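Local coordinates for protein phosphoglycerol transferase GacH (Streptococcus pyogenes MGAS5005, PDB 6DGM) that probably transfers glycerol phosphate onto the rhamnose polysaccharide of the streptococcal cell wall, using a manganese-containing extracellular domain of the sulfatase and lipoteichoic acid synthase family, at residues A[301-306]-A[319-323]; A[264-268]-A[314-318]; A[308-313]-A[336-342]; A[74-80]-A[290-296]. All coordinates share one frame; numbering follows the deposited sequence.

Contact 1 of 4, residues A[301-306]-A[319-323]. With CA (calcium ion), chain E.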
loop_
_atom_site.group_PDB
_atom_site.type_symbol
_atom_site.label_atom_id
_atom_site.label_comp_id
_atom_site.label_asym_id
_atom_site.label_seq_id
_atom_site.Cartn_x
_atom_site.Cartn_y
_atom_site.Cartn_z
ATOM N N ASN A 301 19.714 -4.533 -0.657
ATOM C CA ASN A 301 18.685 -3.644 -1.179
ATOM C C ASN A 301 19.304 -2.663 -2.155
ATOM O O ASN A 301 20.333 -2.051 -1.852
ATOM C CB ASN A 301 18.008 -2.852 -0.060
ATOM C CG ASN A 301 16.951 -3.650 0.636
ATOM O OD1 ASN A 301 16.039 -4.189 -0.009
ATOM N ND2 ASN A 301 17.068 -3.766 1.950
ATOM N N GLU A 302 18.697 -2.554 -3.329
ATOM C CA GLU A 302 18.906 -1.397 -4.173
ATOM C C GLU A 302 18.088 -0.234 -3.617
ATOM O O GLU A 302 17.260 -0.393 -2.712
ATOM C CB GLU A 302 18.451 -1.691 -5.600
ATOM C CG GLU A 302 19.254 -2.780 -6.295
ATOM C CD GLU A 302 20.624 -2.307 -6.738
ATOM O OE1 GLU A 302 20.713 -1.205 -7.322
ATOM O OE2 GLU A 302 21.612 -3.036 -6.499
ATOM N N LYS A 303 18.333 0.954 -4.153
ATOM C CA LYS A 303 17.540 2.133 -3.811
ATOM C C LYS A 303 17.142 2.756 -5.148
ATOM O O LYS A 303 17.909 3.524 -5.741
ATOM C CB LYS A 303 18.305 3.100 -2.917
ATOM C CG LYS A 303 17.449 4.238 -2.402
ATOM C CD LYS A 303 18.055 4.918 -1.187
ATOM C CE LYS A 303 17.265 6.177 -0.844
ATOM N NZ LYS A 303 15.826 5.923 -0.596
ATOM N N LYS A 304 15.958 2.388 -5.632
ATOM C CA LYS A 304 15.429 2.940 -6.867
ATOM C C LYS A 304 14.842 4.320 -6.588
ATOM O O LYS A 304 14.339 4.591 -5.495
ATOM C CB LYS A 304 14.333 2.027 -7.420
ATOM C CG LYS A 304 14.744 0.565 -7.610
ATOM C CD LYS A 304 15.744 0.422 -8.742
ATOM C CE LYS A 304 16.119 -1.046 -8.972
ATOM N NZ LYS A 304 17.042 -1.211 -10.127
ATOM N N ASN A 305 14.907 5.191 -7.586
ATOM C CA ASN A 305 14.534 6.594 -7.411
ATOM C C ASN A 305 13.048 6.746 -7.699
ATOM O O ASN A 305 12.637 6.831 -8.860
ATOM C CB ASN A 305 15.364 7.464 -8.351
ATOM C CG ASN A 305 15.054 8.944 -8.203
ATOM O OD1 ASN A 305 14.661 9.402 -7.133
ATOM N ND2 ASN A 305 15.236 9.695 -9.273
ATOM N N HIS A 306 12.241 6.799 -6.636
ATOM C CA HIS A 306 10.794 6.990 -6.741
ATOM C C HIS A 306 10.342 7.873 -5.587
ATOM O O HIS A 306 9.696 7.411 -4.637
ATOM C CB HIS A 306 10.066 5.645 -6.696
ATOM C CG HIS A 306 10.350 4.771 -7.875
ATOM N ND1 HIS A 306 10.004 5.124 -9.164
ATOM C CD2 HIS A 306 10.968 3.570 -7.966
ATOM C CE1 HIS A 306 10.382 4.168 -9.995
ATOM N NE2 HIS A 306 10.973 3.216 -9.294
ATOM N N PHE A 319 8.085 -5.272 -8.098
ATOM C CA PHE A 319 8.744 -6.051 -9.141
ATOM C C PHE A 319 10.092 -5.443 -9.505
ATOM O O PHE A 319 11.081 -6.164 -9.685
ATOM C CB PHE A 319 7.861 -6.135 -10.385
ATOM C CG PHE A 319 6.821 -7.233 -10.339
ATOM C CD1 PHE A 319 5.652 -7.080 -9.615
ATOM C CD2 PHE A 319 7.010 -8.408 -11.045
ATOM C CE1 PHE A 319 4.694 -8.091 -9.594
ATOM C CE2 PHE A 319 6.073 -9.417 -11.016
ATOM C CZ PHE A 319 4.915 -9.269 -10.293
ATOM N N GLU A 320 10.153 -4.114 -9.633
ATOM C CA GLU A 320 11.420 -3.482 -9.984
ATOM C C GLU A 320 12.448 -3.667 -8.873
ATOM O O GLU A 320 13.615 -3.995 -9.134
ATOM C CB GLU A 320 11.209 -1.999 -10.266
ATOM C CG GLU A 320 12.465 -1.309 -10.745
ATOM C CD GLU A 320 12.337 0.189 -10.759
ATOM O OE1 GLU A 320 11.755 0.757 -9.795
ATOM O OE2 GLU A 320 12.815 0.796 -11.730
ATOM N N HIS A 321 12.036 -3.443 -7.622
ATOM C CA HIS A 321 12.977 -3.521 -6.508
ATOM C C HIS A 321 13.569 -4.918 -6.389
ATOM O O HIS A 321 14.770 -5.072 -6.145
ATOM C CB HIS A 321 12.291 -3.106 -5.193
ATOM C CG HIS A 321 13.205 -3.134 -4.016
ATOM N ND1 HIS A 321 14.110 -2.126 -3.761
ATOM C CD2 HIS A 321 13.394 -4.067 -3.055
ATOM C CE1 HIS A 321 14.819 -2.438 -2.688
ATOM N NE2 HIS A 321 14.399 -3.607 -2.236
ATOM N N THR A 322 12.745 -5.947 -6.570
ATOM C CA THR A 322 13.191 -7.321 -6.482
ATOM C C THR A 322 13.717 -7.875 -7.803
ATOM O O THR A 322 14.077 -9.054 -7.849
ATOM C CB THR A 322 12.058 -8.223 -5.991
ATOM O OG1 THR A 322 10.977 -8.215 -6.928
ATOM C CG2 THR A 322 11.570 -7.761 -4.630
ATOM N N ASP A 323 13.755 -7.068 -8.867
ATOM C CA ASP A 323 14.252 -7.498 -10.186
ATOM C C ASP A 323 13.484 -8.709 -10.716
ATOM O O ASP A 323 14.059 -9.632 -11.304
ATOM C CB ASP A 323 15.762 -7.760 -10.155
ATOM C CG ASP A 323 16.412 -7.581 -11.509
ATOM O OD1 ASP A 323 16.065 -6.601 -12.204
ATOM O OD2 ASP A 323 17.280 -8.404 -11.860
HETATM CA CA CA E . 17.908 -5.930 -13.613
HETATM O O HOH W 1 16.874 -4.610 -4.177
HETATM O O HOH W 2 15.336 -0.101 -12.693
HETATM O O HOH W 3 19.219 -7.999 -13.884
HETATM O O HOH W 4 16.038 -4.463 -14.870
HETATM O O HOH W 5 19.932 -4.795 -15.050
#

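Contact 2 of 4, residues A[264-268]-A[314-318]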
loop_
_atom_site.group_PDB
_atom_site.type_symbol
_atom_site.label_atom_id
_atom_site.label_comp_id
_atom_site.label_asym_id
_atom_site.label_seq_id
_atom_site.Cartn_x
_atom_site.Cartn_y
_atom_site.Cartn_z
ATOM N N THR A 264 10.366 -9.495 1.116
ATOM C CA THR A 264 10.300 -8.058 0.845
ATOM C C THR A 264 9.047 -7.489 1.493
ATOM O O THR A 264 7.981 -8.099 1.431
ATOM C CB THR A 264 10.346 -7.758 -0.661
ATOM O OG1 THR A 264 11.599 -8.204 -1.197
ATOM C CG2 THR A 264 10.238 -6.264 -0.935
ATOM N N VAL A 265 9.210 -6.346 2.149
ATOM C CA VAL A 265 8.136 -5.634 2.832
ATOM C C VAL A 265 7.864 -4.340 2.072
ATOM O O VAL A 265 8.787 -3.558 1.808
ATOM C CB VAL A 265 8.520 -5.302 4.283
ATOM C CG1 VAL A 265 7.409 -4.518 4.963
ATOM C CG2 VAL A 265 8.862 -6.570 5.084
ATOM N N VAL A 266 6.597 -4.115 1.735
ATOM C CA VAL A 266 6.112 -2.829 1.249
ATOM C C VAL A 266 5.385 -2.189 2.427
ATOM O O VAL A 266 4.328 -2.664 2.837
ATOM C CB VAL A 266 5.173 -2.992 0.049
ATOM C CG1 VAL A 266 4.685 -1.631 -0.423
ATOM C CG2 VAL A 266 5.859 -3.750 -1.093
ATOM N N PHE A 267 5.972 -1.142 2.999
ATOM C CA PHE A 267 5.500 -0.517 4.228
ATOM C C PHE A 267 5.055 0.893 3.889
ATOM O O PHE A 267 5.800 1.640 3.257
ATOM C CB PHE A 267 6.676 -0.453 5.213
ATOM C CG PHE A 267 6.331 0.128 6.547
ATOM C CD1 PHE A 267 6.334 1.501 6.731
ATOM C CD2 PHE A 267 6.032 -0.695 7.622
ATOM C CE1 PHE A 267 6.024 2.053 7.958
ATOM C CE2 PHE A 267 5.723 -0.139 8.870
ATOM C CZ PHE A 267 5.722 1.239 9.024
ATOM N N TYR A 268 3.858 1.280 4.340
ATOM C CA TYR A 268 3.363 2.602 3.989
ATOM C C TYR A 268 2.294 3.043 4.975
ATOM O O TYR A 268 1.542 2.220 5.504
ATOM C CB TYR A 268 2.795 2.640 2.551
ATOM C CG TYR A 268 1.509 1.855 2.376
ATOM C CD1 TYR A 268 1.522 0.469 2.266
ATOM C CD2 TYR A 268 0.276 2.510 2.309
ATOM C CE1 TYR A 268 0.351 -0.246 2.097
ATOM C CE2 TYR A 268 -0.905 1.798 2.141
ATOM C CZ TYR A 268 -0.860 0.430 2.030
ATOM O OH TYR A 268 -2.037 -0.257 1.853
ATOM N N PHE A 314 2.594 0.409 -6.015
ATOM C CA PHE A 314 3.501 -0.371 -5.183
ATOM C C PHE A 314 3.904 -1.681 -5.849
ATOM O O PHE A 314 5.065 -2.083 -5.758
ATOM C CB PHE A 314 2.898 -0.652 -3.813
ATOM C CG PHE A 314 2.932 0.530 -2.866
ATOM C CD1 PHE A 314 3.918 1.502 -2.931
ATOM C CD2 PHE A 314 1.966 0.656 -1.902
ATOM C CE1 PHE A 314 3.913 2.579 -2.039
ATOM C CE2 PHE A 314 1.956 1.722 -1.016
ATOM C CZ PHE A 314 2.928 2.669 -1.074
ATOM N N THR A 315 2.968 -2.370 -6.510
ATOM C CA THR A 315 3.311 -3.668 -7.087
ATOM C C THR A 315 4.349 -3.527 -8.197
ATOM O O THR A 315 5.321 -4.279 -8.244
ATOM C CB THR A 315 2.073 -4.410 -7.582
ATOM O OG1 THR A 315 1.165 -4.566 -6.499
ATOM C CG2 THR A 315 2.446 -5.824 -8.100
ATOM N N ALA A 316 4.173 -2.567 -9.095
ATOM C CA ALA A 316 5.201 -2.354 -10.109
ATOM C C ALA A 316 6.536 -2.014 -9.463
ATOM O O ALA A 316 7.596 -2.482 -9.905
ATOM C CB ALA A 316 4.775 -1.256 -11.071
ATOM N N ALA A 317 6.505 -1.201 -8.409
ATOM C CA ALA A 317 7.745 -0.857 -7.731
ATOM C C ALA A 317 8.353 -2.064 -7.040
ATOM O O ALA A 317 9.581 -2.176 -6.952
ATOM C CB ALA A 317 7.509 0.270 -6.740
ATOM N N LEU A 318 7.508 -2.976 -6.555
ATOM C CA LEU A 318 7.995 -4.195 -5.916
ATOM C C LEU A 318 8.693 -5.094 -6.926
ATOM O O LEU A 318 9.760 -5.657 -6.646
ATOM C CB LEU A 318 6.820 -4.931 -5.260
ATOM C CG LEU A 318 7.051 -6.386 -4.844
ATOM C CD1 LEU A 318 7.900 -6.407 -3.581
ATOM C CD2 LEU A 318 5.755 -7.133 -4.638
#

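Contact 3 of 4, residues A[308-313]-A[336-342]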
loop_
_atom_site.group_PDB
_atom_site.type_symbol
_atom_site.label_atom_id
_atom_site.label_comp_id
_atom_site.label_asym_id
_atom_site.label_seq_id
_atom_site.Cartn_x
_atom_site.Cartn_y
_atom_site.Cartn_z
ATOM N N LEU A 308 8.065 10.096 -5.103
ATOM C CA LEU A 308 6.643 10.355 -4.900
ATOM C C LEU A 308 5.888 9.421 -5.833
ATOM O O LEU A 308 5.982 9.549 -7.063
ATOM C CB LEU A 308 6.321 11.813 -5.216
ATOM C CG LEU A 308 4.846 12.205 -5.277
ATOM C CD1 LEU A 308 4.140 11.830 -4.012
ATOM C CD2 LEU A 308 4.721 13.694 -5.552
ATOM N N ILE A 309 5.132 8.491 -5.253
ATOM C CA ILE A 309 4.343 7.542 -6.024
ATOM C C ILE A 309 2.970 7.421 -5.376
ATOM O O ILE A 309 2.700 7.996 -4.322
ATOM C CB ILE A 309 5.024 6.170 -6.151
ATOM C CG1 ILE A 309 5.162 5.489 -4.791
ATOM C CG2 ILE A 309 6.406 6.328 -6.835
ATOM C CD1 ILE A 309 5.888 4.144 -4.881
ATOM N N ASN A 310 2.096 6.680 -6.041
ATOM C CA ASN A 310 0.746 6.425 -5.565
ATOM C C ASN A 310 0.676 5.030 -4.970
ATOM O O ASN A 310 1.506 4.170 -5.262
ATOM C CB ASN A 310 -0.200 6.479 -6.766
ATOM C CG ASN A 310 -1.587 6.934 -6.396
ATOM O OD1 ASN A 310 -1.763 7.896 -5.639
ATOM N ND2 ASN A 310 -2.594 6.245 -6.932
ATOM N N SER A 311 -0.354 4.797 -4.147
ATOM C CA SER A 311 -0.539 3.465 -3.571
ATOM C C SER A 311 -0.682 2.397 -4.656
ATOM O O SER A 311 -0.245 1.253 -4.476
ATOM C CB SER A 311 -1.762 3.442 -2.647
ATOM O OG SER A 311 -2.988 3.766 -3.310
ATOM N N SER A 312 -1.294 2.753 -5.787
ATOM C CA SER A 312 -1.504 1.814 -6.877
ATOM C C SER A 312 -0.209 1.408 -7.564
ATOM O O SER A 312 -0.210 0.430 -8.315
ATOM C CB SER A 312 -2.465 2.433 -7.899
ATOM O OG SER A 312 -1.973 3.686 -8.327
ATOM N N ASP A 313 0.886 2.134 -7.330
ATOM C CA ASP A 313 2.166 1.874 -7.958
ATOM C C ASP A 313 3.015 0.850 -7.212
ATOM O O ASP A 313 4.079 0.484 -7.709
ATOM C CB ASP A 313 2.997 3.168 -8.019
ATOM C CG ASP A 313 2.451 4.201 -8.982
ATOM O OD1 ASP A 313 1.950 3.826 -10.068
ATOM O OD2 ASP A 313 2.533 5.405 -8.633
ATOM N N VAL A 336 3.437 3.209 -16.031
ATOM C CA VAL A 336 2.723 4.168 -15.185
ATOM C C VAL A 336 3.625 4.658 -14.060
ATOM O O VAL A 336 3.776 5.867 -13.845
ATOM C CB VAL A 336 1.414 3.563 -14.648
ATOM C CG1 VAL A 336 0.742 4.512 -13.652
ATOM C CG2 VAL A 336 0.472 3.218 -15.813
ATOM N N LEU A 337 4.230 3.722 -13.324
ATOM C CA LEU A 337 5.110 4.086 -12.212
ATOM C C LEU A 337 6.158 5.098 -12.657
ATOM O O LEU A 337 6.372 6.120 -11.998
ATOM C CB LEU A 337 5.792 2.826 -11.666
ATOM C CG LEU A 337 7.028 2.992 -10.773
ATOM C CD1 LEU A 337 6.639 3.570 -9.406
ATOM C CD2 LEU A 337 7.733 1.635 -10.599
ATOM N N ASN A 338 6.799 4.845 -13.792
ATOM C CA ASN A 338 7.936 5.654 -14.196
ATOM C C ASN A 338 7.551 6.914 -14.952
ATOM O O ASN A 338 8.267 7.918 -14.856
ATOM C CB ASN A 338 8.889 4.819 -15.062
ATOM C CG ASN A 338 9.674 3.808 -14.243
ATOM O OD1 ASN A 338 10.042 4.080 -13.100
ATOM N ND2 ASN A 338 9.940 2.639 -14.827
ATOM N N LYS A 339 6.463 6.889 -15.723
ATOM C CA LYS A 339 6.207 7.976 -16.653
ATOM C C LYS A 339 4.830 8.615 -16.561
ATOM O O LYS A 339 4.601 9.617 -17.253
ATOM C CB LYS A 339 6.408 7.504 -18.100
ATOM C CG LYS A 339 7.754 6.846 -18.368
ATOM C CD LYS A 339 7.817 6.308 -19.785
ATOM C CE LYS A 339 9.040 5.436 -19.995
ATOM N NZ LYS A 339 9.075 4.872 -21.375
ATOM N N ALA A 340 3.900 8.078 -15.770
ATOM C CA ALA A 340 2.539 8.586 -15.862
ATOM C C ALA A 340 1.814 8.604 -14.528
ATOM O O ALA A 340 0.577 8.575 -14.505
ATOM C CB ALA A 340 1.739 7.791 -16.916
ATOM N N SER A 341 2.539 8.700 -13.412
ATOM C CA SER A 341 1.858 8.662 -12.130
ATOM C C SER A 341 1.748 10.048 -11.478
ATOM O O SER A 341 1.894 11.088 -12.138
ATOM C CB SER A 341 2.555 7.656 -11.204
ATOM O OG SER A 341 1.757 7.408 -10.056
ATOM N N VAL A 342 1.486 10.068 -10.172
ATOM C CA VAL A 342 1.073 11.287 -9.485
ATOM C C VAL A 342 2.176 12.316 -9.329
ATOM O O VAL A 342 1.888 13.458 -8.944
ATOM C CB VAL A 342 0.474 10.937 -8.109
ATOM C CG1 VAL A 342 -0.763 10.092 -8.274
ATOM C CG2 VAL A 342 1.493 10.222 -7.243
#

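Contact 4 of 4, residues A[74-80]-A[290-296]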
loop_
_atom_site.group_PDB
_atom_site.type_symbol
_atom_site.label_atom_id
_atom_site.label_comp_id
_atom_site.label_asym_id
_atom_site.label_seq_id
_atom_site.Cartn_x
_atom_site.Cartn_y
_atom_site.Cartn_z
ATOM N N SER A 74 18.060 3.680 3.267
ATOM C CA SER A 74 18.827 2.493 2.913
ATOM C C SER A 74 18.232 1.705 1.758
ATOM O O SER A 74 18.856 0.749 1.288
ATOM C CB SER A 74 18.914 1.533 4.112
ATOM O OG SER A 74 17.670 0.854 4.352
ATOM N N THR A 75 17.044 2.060 1.301
ATOM C CA THR A 75 16.343 1.226 0.342
ATOM C C THR A 75 15.382 2.109 -0.437
ATOM O O THR A 75 15.206 3.288 -0.128
ATOM C CB THR A 75 15.600 0.088 1.055
ATOM O OG1 THR A 75 15.179 -0.872 0.084
ATOM C CG2 THR A 75 14.400 0.608 1.843
ATOM N N THR A 76 14.761 1.519 -1.446
ATOM C CA THR A 76 13.746 2.231 -2.215
ATOM C C THR A 76 12.677 2.763 -1.280
ATOM O O THR A 76 12.087 2.012 -0.503
ATOM C CB THR A 76 13.133 1.268 -3.233
ATOM O OG1 THR A 76 14.179 0.763 -4.069
ATOM C CG2 THR A 76 12.061 1.953 -4.080
ATOM N N ALA A 77 12.431 4.069 -1.341
ATOM C CA ALA A 77 11.556 4.691 -0.355
ATOM C C ALA A 77 11.250 6.117 -0.778
ATOM O O ALA A 77 11.946 6.701 -1.612
ATOM C CB ALA A 77 12.203 4.702 1.035
ATOM N N GLY A 78 10.215 6.680 -0.170
ATOM C CA GLY A 78 9.852 8.042 -0.474
ATOM C C GLY A 78 8.529 8.425 0.143
ATOM O O GLY A 78 8.203 8.011 1.260
ATOM N N LEU A 79 7.759 9.206 -0.604
ATOM C CA LEU A 79 6.437 9.633 -0.201
ATOM C C LEU A 79 5.392 8.967 -1.086
ATOM O O LEU A 79 5.613 8.757 -2.283
ATOM C CB LEU A 79 6.300 11.151 -0.329
ATOM C CG LEU A 79 7.352 11.955 0.431
ATOM C CD1 LEU A 79 7.157 13.441 0.195
ATOM C CD2 LEU A 79 7.289 11.652 1.908
ATOM N N MET A 80 4.261 8.640 -0.475
ATOM C CA MET A 80 3.102 8.107 -1.169
ATOM C C MET A 80 1.992 9.147 -1.141
ATOM O O MET A 80 1.659 9.679 -0.073
ATOM C CB MET A 80 2.597 6.851 -0.460
ATOM C CG MET A 80 1.518 6.115 -1.225
ATOM S SD MET A 80 0.503 5.097 -0.154
ATOM C CE MET A 80 -0.570 6.339 0.580
ATOM N N LEU A 290 0.458 13.327 1.864
ATOM C CA LEU A 290 1.718 12.654 1.566
ATOM C C LEU A 290 2.204 11.888 2.792
ATOM O O LEU A 290 2.651 12.491 3.777
ATOM C CB LEU A 290 2.773 13.656 1.093
ATOM C CG LEU A 290 2.488 14.297 -0.266
ATOM C CD1 LEU A 290 3.456 15.421 -0.547
ATOM C CD2 LEU A 290 2.550 13.236 -1.372
ATOM N N THR A 291 2.168 10.558 2.703
ATOM C CA THR A 291 2.659 9.681 3.755
ATOM C C THR A 291 4.014 9.093 3.356
ATOM O O THR A 291 4.505 9.288 2.242
ATOM C CB THR A 291 1.668 8.543 3.997
ATOM O OG1 THR A 291 1.658 7.685 2.840
ATOM C CG2 THR A 291 0.262 9.062 4.243
ATOM N N ASP A 292 4.607 8.336 4.284
ATOM C CA ASP A 292 5.887 7.661 4.059
ATOM C C ASP A 292 5.694 6.246 3.544
ATOM O O ASP A 292 4.752 5.556 3.931
ATOM C CB ASP A 292 6.656 7.605 5.381
ATOM C CG ASP A 292 6.929 8.979 5.939
ATOM O OD1 ASP A 292 6.047 9.517 6.662
ATOM O OD2 ASP A 292 8.013 9.540 5.623
ATOM N N TYR A 293 6.598 5.815 2.667
ATOM C CA TYR A 293 6.644 4.415 2.271
ATOM C C TYR A 293 8.095 3.963 2.129
ATOM O O TYR A 293 9.006 4.759 1.889
ATOM C CB TYR A 293 5.891 4.133 0.951
ATOM C CG TYR A 293 6.739 4.366 -0.292
ATOM C CD1 TYR A 293 7.502 3.337 -0.831
ATOM C CD2 TYR A 293 6.803 5.620 -0.907
ATOM C CE1 TYR A 293 8.299 3.545 -1.931
ATOM C CE2 TYR A 293 7.604 5.834 -2.015
ATOM C CZ TYR A 293 8.344 4.790 -2.527
ATOM O OH TYR A 293 9.149 4.961 -3.628
ATOM N N PHE A 294 8.291 2.657 2.265
ATOM C CA PHE A 294 9.544 2.028 1.875
ATOM C C PHE A 294 9.272 0.623 1.354
ATOM O O PHE A 294 8.246 0.006 1.659
ATOM C CB PHE A 294 10.611 2.042 2.987
ATOM C CG PHE A 294 10.284 1.219 4.213
ATOM C CD1 PHE A 294 10.393 -0.154 4.192
ATOM C CD2 PHE A 294 9.934 1.837 5.408
ATOM C CE1 PHE A 294 10.123 -0.913 5.311
ATOM C CE2 PHE A 294 9.677 1.083 6.545
ATOM C CZ PHE A 294 9.779 -0.293 6.498
ATOM N N ILE A 295 10.211 0.133 0.550
ATOM C CA ILE A 295 10.179 -1.212 -0.001
ATOM C C ILE A 295 11.529 -1.814 0.371
ATOM O O ILE A 295 12.563 -1.365 -0.129
ATOM C CB ILE A 295 9.955 -1.215 -1.519
ATOM C CG1 ILE A 295 8.618 -0.536 -1.859
ATOM C CG2 ILE A 295 9.963 -2.645 -2.027
ATOM C CD1 ILE A 295 8.289 -0.458 -3.356
ATOM N N TRP A 296 11.522 -2.769 1.310
ATOM C CA TRP A 296 12.736 -3.268 1.949
ATOM C C TRP A 296 12.760 -4.786 1.861
ATOM O O TRP A 296 11.779 -5.439 2.231
ATOM C CB TRP A 296 12.738 -2.858 3.428
ATOM C CG TRP A 296 13.888 -3.373 4.264
ATOM C CD1 TRP A 296 15.049 -2.723 4.530
ATOM C CD2 TRP A 296 13.965 -4.630 4.950
ATOM N NE1 TRP A 296 15.849 -3.488 5.336
ATOM C CE2 TRP A 296 15.209 -4.667 5.607
ATOM C CE3 TRP A 296 13.111 -5.728 5.060
ATOM C CZ2 TRP A 296 15.620 -5.760 6.381
ATOM C CZ3 TRP A 296 13.509 -6.806 5.829
ATOM C CH2 TRP A 296 14.752 -6.814 6.487
#

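Contact 1 of 4, residues A[301-306]-A[319-323]
Glu320 OE1 accepts the hydrogen bond of His306 NE2 at 2.6 Å. The carboxylate uses its syn lone pair. OE1 lies close to the imidazole plane, at the ring edge, while the carboxylate plane is turned 41° from it. Glu320 reaches this point on an extended chain, with CG anti to the backbone N (chi1 -175°). This is a His-carboxylate pair. It would probably favour a negative Glu320, and Lys304 may add to that effect. The methylenes of Lys304 pass over the carboxylate, CG lying 3.7 Å from Glu320 OE1. Lys304 NZ does not touch the acid directly. A water bridges it to Glu320 OE2.

At the next residue of the helix, His321 NE2 donates to Asn301 OD1 at 2.8 Å, in a somewhat bent bond. The oxygen lies in the imidazole plane, and the donor is tilted 25° from the amide carbonyl plane. Asn301 OD1 also accepts from Ser297 N. Glu302 O sits at the same ring's edge, 3.2 Å from His321 CE1. A second water joins Glu302 N to His321 O.

The helix ends in a Schellman motif at Asp323, whose OD1 binds the calcium ion at 2.4 Å; Asp31 O is another ligand. Residues 301-306 belong to the loop between strands 290-297 and 308-310 and lie along the C-terminal end of helix 314-321. His306 also touches helix 328-339.

Contact 2 of 4, residues A[264-268]-A[314-318]
Strand 264-268 and helix 314-318 run roughly antiparallel, at 146°, with their axes 10.1 Å apart. Thr264, Val266 and Tyr268 point from the strand to the helix, where Phe314 and Leu318, one turn apart, meet them.

Phe314 takes the centre. Val266 CG1 lies over one face of its ring, in a CH-pi contact 4.0 Å from the centroid. CG1 stands anti to the backbone N of Val266 (chi1 180°), which places this methyl over Phe314 and leaves CG2 to approach Leu318. The rim of the Phe314 ring then goes to Tyr268. Phe314 CE2 sits over one face of the tyrosine ring, 3.4 Å from Tyr268 CG, and Phe314 CZ reaches Tyr268 CB. The planes are inclined at 52°, an oblique meeting of the rings. Tyr293 meets Phe314 as well. The side chain of Tyr268 is about 9 Å from the manganese ion.

At the other end, Leu318 CD1 rests on Thr264 CG2 at 3.5 Å. The two side chains lie alongside one another, pointing opposite ways. Thr264 OG1 is engaged elsewhere, with Ser297 OG.

No hydrogen bond joins the two segments, and every touching residue is buried. This is part of the hydrophobic layer between sheet and helix in an alpha/beta fold. Between these segments the contact is apolar: methyl to methyl, methyl to ring, ring to ring.

Contact 3 of 4, residues A[308-313]-A[336-342]
Asp313 and Ser341 face each other. The Ser341 hydroxyl donates to Asp313 OD2 at 2.6 Å, on the syn side of the carboxylate. The same oxygen takes a second bond on its anti side, from Asn310 N at 2.9 Å, which lies 30° out of the carboxylate plane. Two donors thus grip OD2 and fix the rotation of the acid. With Ser341 OG anti to the backbone N (chi1 -168°), the hydroxyl is carried toward Asp313. Asp313 is buried. The two bonds probably help to stabilise its negative charge.

Leu337 packs against the CB of the aspartate. Its CD1 methyl meets Asp313 CB at 3.9 Å and Ile309 CG2 at 3.8 Å, wedged between the strand residue and the acid. Val336 CG1 touches Asp313 OD1 from the preceding helix position.

Val342 comes in from the loop after the helix, and its two methyls part. CG1 turns to the Asn310 side chain, the two side chains crossing at about a right angle. CG2 lies against the backbone, 3.7 Å from Ile309 C, with Leu308 more loosely beside it.

Asp313 N also bonds back to Asn310 O. This closes a turn whose first residue has its N held by the Asp313 carboxylate, just before helix 314-321. The contact ties this strand-to-helix junction, at the edge strand 308-310 of the alkaline phosphatase-like sheet, to the end of helix 328-339.

Contact 4 of 4, residues A[74-80]-A[290-296]
Gly78 and Tyr293 pair through two backbone hydrogen bonds of 3.1 Å, Gly78 N to Tyr293 O and Tyr293 N to Gly78 O, in the antiparallel ladder of strands 77-81 and 290-297. Met80 and Thr291 form the next hydrogen-bonded pair. Ile295 N extends the ladder to Thr76 O. Between them, Ala77-Phe294 and Leu79-Asp292 are non-hydrogen-bonded pairs, and Leu79 CA makes a CA-H...O contact with Thr291 O at 3.1 Å.

One side chain adds a bond. Thr75 OG1 donates to Ile295 O at 2.7 Å, beyond the regular pairs.

Aromatic contacts centre on Tyr293. Its ring lies across the opposite backbone, with Gly78 N 3.3 Å above one face and Ala77 CA in a CH-pi contact. A chi1 of 86° folds the ring over the glycine. Tyr293 OH is bonded to His306 O.

Apolar and mixed contacts include Ala77 CB with Phe294 CB at 3.7 Å. Met80 and Thr291 lie side by side, Met80 CE reaching Thr291 OG1, which is bonded to Gly269 O.

Main-chain bonds thus set the register, while, with no side chain at Gly78, the tyrosine ring can lie directly against the backbone N of that residue.

Contact 4 is part of the mixed central sheet. Contact 2 adjoins it through strand 263-269, where Val265 N bonds to Trp296 O at 2.7 Å. Contact 3 adjoins it through strand 308-310, where Ile309 N meets Leu79 O at 3.0 Å. Helix 314-321 carries both contact 1 and contact 2, whose centres are about 9 Å apart. Contacts 1 and 3 meet at His306, packed against Leu337 and Asn338. The manganese and sn-glycerol-1-phosphate site lies nearer the sheet contacts: the side chain of Thr291 is about 9 Å from the manganese ion and about 11 Å from the ligand. Contact 1 instead holds the calcium ligand Asp323.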